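Local coordinates for alpha,alpha-trehalose-phosphate synthase (UDP-forming) (Burkholderia multivorans, PDB 5UOF), which is a synthase of glycosyltransferase family 20, with the GT-B fold of two Rossmann-like domains, at residues P158-H164 / Y189-Q195; P166-P170 / D199-F203. All coordinates share one frame. Numbering follows the deposited sequence.

Contact 1: P158-H164 / Y189-Q195; sequences PIGFFLH and YDVTGFQ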
loop_
_atom_site.group_PDB
_atom_site.type_symbol
_atom_site.label_atom_id
_atom_site.label_comp_id
_atom_site.label_asym_id
_atom_site.label_seq_id
_atom_site.Cartn_x
_atom_site.Cartn_y
_atom_site.Cartn_z
ATOM N N PRO A 158 10.204 31.251 10.025
ATOM C CA PRO A 158 9.482 30.474 9.011
ATOM C C PRO A 158 10.315 29.267 8.615
ATOM O O PRO A 158 11.499 29.394 8.296
ATOM C CB PRO A 158 9.329 31.460 7.845
ATOM C CG PRO A 158 9.531 32.829 8.464
ATOM C CD PRO A 158 10.535 32.604 9.543
ATOM N N ILE A 159 9.701 28.082 8.652
ATOM C CA ILE A 159 10.382 26.861 8.245
ATOM C C ILE A 159 9.493 26.135 7.256
ATOM O O ILE A 159 8.308 25.933 7.524
ATOM C CB ILE A 159 10.700 25.929 9.430
ATOM C CG1 ILE A 159 11.299 26.711 10.605
ATOM C CG2 ILE A 159 11.669 24.846 8.982
ATOM C CD1 ILE A 159 11.546 25.840 11.843
ATOM N N GLY A 160 10.066 25.736 6.129
ATOM C CA GLY A 160 9.348 24.959 5.138
ATOM C C GLY A 160 9.983 23.595 4.952
ATOM O O GLY A 160 11.187 23.419 5.141
ATOM N N PHE A 161 9.155 22.629 4.561
ATOM C CA PHE A 161 9.602 21.274 4.271
ATOM C C PHE A 161 9.190 20.948 2.850
ATOM O O PHE A 161 8.089 21.307 2.429
ATOM C CB PHE A 161 8.962 20.252 5.247
ATOM C CG PHE A 161 9.426 18.826 5.047
ATOM C CD1 PHE A 161 10.734 18.453 5.347
ATOM C CD2 PHE A 161 8.541 17.846 4.601
ATOM C CE1 PHE A 161 11.158 17.139 5.177
ATOM C CE2 PHE A 161 8.963 16.526 4.431
ATOM C CZ PHE A 161 10.266 16.174 4.716
ATOM N N PHE A 162 10.074 20.291 2.101
ATOM C CA PHE A 162 9.680 19.718 0.817
ATOM C C PHE A 162 10.033 18.240 0.798
ATOM O O PHE A 162 11.198 17.868 0.983
ATOM C CB PHE A 162 10.324 20.427 -0.379
ATOM C CG PHE A 162 9.777 19.929 -1.693
ATOM C CD1 PHE A 162 8.542 20.371 -2.130
ATOM C CD2 PHE A 162 10.443 18.954 -2.435
ATOM C CE1 PHE A 162 7.989 19.879 -3.306
ATOM C CE2 PHE A 162 9.905 18.478 -3.623
ATOM C CZ PHE A 162 8.674 18.938 -4.058
ATOM N N LEU A 163 9.024 17.404 0.572
ATOM C CA LEU A 163 9.200 15.964 0.455
ATOM C C LEU A 163 9.428 15.604 -1.009
ATOM O O LEU A 163 8.565 15.856 -1.855
ATOM C CB LEU A 163 7.968 15.239 0.995
ATOM C CG LEU A 163 8.114 13.723 1.110
ATOM C CD1 LEU A 163 9.136 13.381 2.226
ATOM C CD2 LEU A 163 6.742 13.110 1.404
ATOM N N HIS A 164 10.587 15.017 -1.311
ATOM C CA HIS A 164 10.902 14.673 -2.693
ATOM C C HIS A 164 10.332 13.325 -3.122
ATOM O O HIS A 164 10.199 13.077 -4.325
ATOM C CB HIS A 164 12.414 14.674 -2.904
ATOM C CG HIS A 164 13.040 16.023 -2.748
ATOM N ND1 HIS A 164 13.641 16.684 -3.799
ATOM C CD2 HIS A 164 13.145 16.840 -1.676
ATOM C CE1 HIS A 164 14.092 17.852 -3.376
ATOM N NE2 HIS A 164 13.815 17.967 -2.089
ATOM N N TYR A 189 6.304 22.532 10.592
ATOM C CA TYR A 189 6.625 23.430 9.490
ATOM C C TYR A 189 5.498 24.427 9.244
ATOM O O TYR A 189 4.317 24.109 9.396
ATOM C CB TYR A 189 6.883 22.627 8.205
ATOM C CG TYR A 189 8.087 21.724 8.317
ATOM C CD1 TYR A 189 9.367 22.225 8.096
ATOM C CD2 TYR A 189 7.952 20.371 8.663
ATOM C CE1 TYR A 189 10.488 21.418 8.209
ATOM C CE2 TYR A 189 9.070 19.555 8.793
ATOM C CZ TYR A 189 10.337 20.090 8.574
ATOM O OH TYR A 189 11.463 19.305 8.704
ATOM N N ASP A 190 5.875 25.652 8.853
ATOM C CA ASP A 190 4.875 26.604 8.382
ATOM C C ASP A 190 4.406 26.275 6.976
ATOM O O ASP A 190 3.269 26.597 6.615
ATOM C CB ASP A 190 5.434 28.023 8.414
ATOM C CG ASP A 190 5.915 28.398 9.778
ATOM O OD1 ASP A 190 5.060 28.552 10.675
ATOM O OD2 ASP A 190 7.145 28.479 9.959
ATOM N N VAL A 191 5.267 25.649 6.177
ATOM C CA VAL A 191 4.933 25.208 4.829
ATOM C C VAL A 191 5.392 23.765 4.675
ATOM O O VAL A 191 6.557 23.445 4.945
ATOM C CB VAL A 191 5.589 26.093 3.749
ATOM C CG1 VAL A 191 5.164 25.627 2.348
ATOM C CG2 VAL A 191 5.255 27.583 3.962
ATOM N N THR A 192 4.477 22.893 4.262
ATOM C CA THR A 192 4.783 21.495 3.983
ATOM C C THR A 192 4.462 21.240 2.516
ATOM O O THR A 192 3.289 21.232 2.128
ATOM C CB THR A 192 3.990 20.575 4.911
ATOM O OG1 THR A 192 4.294 20.915 6.271
ATOM C CG2 THR A 192 4.364 19.136 4.677
ATOM N N GLY A 193 5.499 21.046 1.708
ATOM C CA GLY A 193 5.352 20.921 0.269
ATOM C C GLY A 193 5.573 19.499 -0.196
ATOM O O GLY A 193 6.390 18.765 0.369
ATOM N N PHE A 194 4.835 19.127 -1.240
ATOM C CA PHE A 194 4.843 17.792 -1.812
ATOM C C PHE A 194 5.048 17.869 -3.319
ATOM O O PHE A 194 4.884 18.920 -3.941
ATOM C CB PHE A 194 3.530 17.059 -1.513
ATOM C CG PHE A 194 3.260 16.893 -0.045
ATOM C CD1 PHE A 194 3.753 15.797 0.632
ATOM C CD2 PHE A 194 2.535 17.849 0.649
ATOM C CE1 PHE A 194 3.525 15.646 1.992
ATOM C CE2 PHE A 194 2.298 17.707 2.003
ATOM C CZ PHE A 194 2.790 16.595 2.670
ATOM N N GLN A 195 5.370 16.719 -3.915
ATOM C CA GLN A 195 5.568 16.686 -5.362
ATOM C C GLN A 195 4.253 16.885 -6.114
ATOM O O GLN A 195 4.198 17.653 -7.084
ATOM C CB GLN A 195 6.239 15.373 -5.781
ATOM C CG GLN A 195 7.717 15.256 -5.319
ATOM C CD GLN A 195 8.719 15.924 -6.272
ATOM O OE1 GLN A 195 8.374 16.827 -7.045
ATOM N NE2 GLN A 195 9.965 15.459 -6.227
HETATM O O HOH W 1 6.006 14.618 -2.133
#
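Tyr-189 supplies an aromatic floor on the face of the strand pair that carries Phe-161: Phe-161 CB sits 3.3 Å from the centroid of the Tyr-189 ring, almost on its normal, a CH-pi contact, and Ile-159 CG2 lies 3.6 Å from Tyr-189 CD1. Farther along, Leu-163 CD2 meets the edge of the Phe-194 ring, 4.1 Å from Phe-194 CD1. On the other face Phe-162 leans over Gly-193, where a CB would come only 3.2 Å from Phe-162 CD1. Between the faces the strands run parallel at 15°, joined by backbone hydrogen bonds from Phe-161 N to Val-191 O (2.8 Å), from Gly-193 N to Phe-161 O (2.7 Å) and from Leu-163 N to Gly-193 O (3.0 Å). Side chains close both ends: Asp-190 OD2 accepts a hydrogen bond from Ile-159 N (2.9 Å) and is salt-bridged to Arg-151, while Gln-195 NE2 donates to His-164 O (3.1 Å). Neighbouring parallel strands linked through helices 170-173 and 179-186 form the beta-alpha-beta crossover characteristic of Rossmann-like GT-B domains.

Contact 2: P166-P170 / D199-F203; sequences PFPSP and DRQAF
A loop packs against a helix here, within the Rossmann-like N-terminal half of the GT-B fold: segment 166-170 carries the chain from strand 159-162 to helix 170-173 and crosses the side of helix 197-209. The loop is extended from Pro-166 to Ser-169 (Phe-167 phi/psi -112/118°, Pro-168 -74/154°, Ser-169 -61/159°) and turns helical at Pro-170 (-58/-39°); residues 199-203 are regular alpha helix. Register is set by Phe-167 CA to Asp-199 CA, 4.8 Å, and Ser-169 CA to Ala-202 CA, 4.5 Å. Ala-202 CB points into the loop, 3.4 Å from Phe-167 O, 3.5 Å from Pro-168 O and 3.8 Å from Ser-169 CA. Phe-167 (chi1 t, chi2 80°) and Phe-203 (chi1 t, chi2 75°) make a T-shaped pair, the edge of Phe-203 toward the face of Phe-167, centroids 5.6 Å apart and planes at 79°. Asp-199, chi1 m, accepts a hydrogen bond from Phe-167 N at OD1 (2.9 Å). Ser-169 OG is hydrogen-bonded to Asp-171 and weakly to Ser-169 OG of the second subunit, placing the loop at the subunit interface. Water 2 donates to both Pro-168 O and Ala-202 O, each at 2.9 Å.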
loop_
_atom_site.group_PDB
_atom_site.type_symbol
_atom_site.label_atom_id
_atom_site.label_comp_id
_atom_site.label_asym_id
_atom_site.label_seq_id
_atom_site.Cartn_x
_atom_site.Cartn_y
_atom_site.Cartn_z
ATOM N N PRO A 166 7.174 10.152 -2.646
ATOM C CA PRO A 166 5.715 10.193 -2.462
ATOM C C PRO A 166 5.335 10.315 -0.997
ATOM O O PRO A 166 6.113 9.993 -0.100
ATOM C CB PRO A 166 5.245 8.845 -3.033
ATOM C CG PRO A 166 6.378 8.399 -3.958
ATOM C CD PRO A 166 7.613 8.866 -3.212
ATOM N N PHE A 167 4.122 10.811 -0.754
ATOM C CA PHE A 167 3.546 10.689 0.584
ATOM C C PHE A 167 2.373 9.729 0.504
ATOM O O PHE A 167 1.408 9.996 -0.229
ATOM C CB PHE A 167 3.102 12.032 1.162
ATOM C CG PHE A 167 2.835 11.969 2.632
ATOM C CD1 PHE A 167 3.886 12.024 3.527
ATOM C CD2 PHE A 167 1.543 11.806 3.120
ATOM C CE1 PHE A 167 3.655 11.931 4.902
ATOM C CE2 PHE A 167 1.308 11.727 4.493
ATOM C CZ PHE A 167 2.366 11.799 5.379
ATOM N N PRO A 168 2.430 8.602 1.211
ATOM C CA PRO A 168 1.402 7.574 1.050
ATOM C C PRO A 168 0.080 7.956 1.699
ATOM O O PRO A 168 0.022 8.736 2.652
ATOM C CB PRO A 168 2.022 6.353 1.735
ATOM C CG PRO A 168 2.873 6.951 2.830
ATOM C CD PRO A 168 3.402 8.260 2.268
ATOM N N SER A 169 -0.997 7.379 1.154
ATOM C CA SER A 169 -2.323 7.545 1.735
ATOM C C SER A 169 -2.357 6.979 3.163
ATOM O O SER A 169 -1.508 6.170 3.540
ATOM C CB SER A 169 -3.360 6.853 0.854
ATOM O OG SER A 169 -3.041 5.486 0.710
ATOM N N PRO A 170 -3.322 7.416 3.986
ATOM C CA PRO A 170 -3.257 7.070 5.425
ATOM C C PRO A 170 -3.224 5.576 5.699
ATOM O O PRO A 170 -2.496 5.134 6.596
ATOM C CB PRO A 170 -4.521 7.727 5.999
ATOM C CG PRO A 170 -4.829 8.851 5.059
ATOM C CD PRO A 170 -4.394 8.388 3.700
ATOM N N ASP A 199 -0.041 13.552 -3.355
ATOM C CA ASP A 199 0.724 13.542 -2.110
ATOM C C ASP A 199 0.136 14.532 -1.113
ATOM O O ASP A 199 -0.039 14.219 0.070
ATOM C CB ASP A 199 2.194 13.891 -2.389
ATOM C CG ASP A 199 2.856 12.924 -3.346
ATOM O OD1 ASP A 199 2.689 11.699 -3.164
ATOM O OD2 ASP A 199 3.545 13.397 -4.278
ATOM N N ARG A 200 -0.156 15.746 -1.579
ATOM C CA ARG A 200 -0.782 16.754 -0.729
ATOM C C ARG A 200 -2.100 16.251 -0.155
ATOM O O ARG A 200 -2.384 16.443 1.037
ATOM C CB ARG A 200 -0.998 18.037 -1.539
ATOM C CG ARG A 200 -1.706 19.148 -0.784
ATOM C CD ARG A 200 -2.418 20.119 -1.725
ATOM N NE ARG A 200 -3.442 19.438 -2.515
ATOM C CZ ARG A 200 -4.625 19.060 -2.035
ATOM N NH1 ARG A 200 -4.938 19.297 -0.766
ATOM N NH2 ARG A 200 -5.494 18.439 -2.821
ATOM N N GLN A 201 -2.917 15.596 -0.988
ATOM C CA GLN A 201 -4.210 15.110 -0.520
ATOM C C GLN A 201 -4.057 13.960 0.466
ATOM O O GLN A 201 -4.863 13.844 1.393
ATOM C CB GLN A 201 -5.077 14.667 -1.699
ATOM C CG GLN A 201 -6.514 14.354 -1.293
ATOM C CD GLN A 201 -7.266 15.585 -0.801
ATOM O OE1 GLN A 201 -7.359 16.589 -1.510
ATOM N NE2 GLN A 201 -7.815 15.509 0.408
ATOM N N ALA A 202 -3.049 13.097 0.277
ATOM C CA ALA A 202 -2.820 12.011 1.229
ATOM C C ALA A 202 -2.533 12.556 2.620
ATOM O O ALA A 202 -3.054 12.046 3.623
ATOM C CB ALA A 202 -1.660 11.130 0.756
ATOM N N PHE A 203 -1.694 13.591 2.702
ATOM C CA PHE A 203 -1.396 14.215 3.986
ATOM C C PHE A 203 -2.645 14.864 4.570
ATOM O O PHE A 203 -2.958 14.687 5.754
ATOM C CB PHE A 203 -0.272 15.234 3.795
ATOM C CG PHE A 203 0.133 15.950 5.050
ATOM C CD1 PHE A 203 0.887 15.305 6.021
ATOM C CD2 PHE A 203 -0.213 17.281 5.251
ATOM C CE1 PHE A 203 1.272 15.969 7.183
ATOM C CE2 PHE A 203 0.172 17.952 6.411
ATOM C CZ PHE A 203 0.914 17.292 7.378
HETATM O O HOH W 2 -1.558 9.859 4.772
#

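Both contacts tie the same two regions of chain: strand 159-162 runs on into loop 166-170, and strand 191-194 into helix 197-209, so contact 2 repeats the pairing of contact 1 beyond the strand ends, the centres about 13 Å apart. Phe-194 joins them. Phe-194 CZ lies 3.5 Å from Phe-203 CB, Phe-194 CB 3.5 Å from Asp-199 CB and Phe-194 CE1 3.7 Å from Phe-167 CB, so one side chain packs against both helix and loop. His-164, at the end of contact 1, has its side chain about 4 Å from a bound 1,2-ethanediol, probably from the crystallisation liquor. The modelled sodium ion is held by Arg-360, Ser-362 and Gln-385, none of them in either contact.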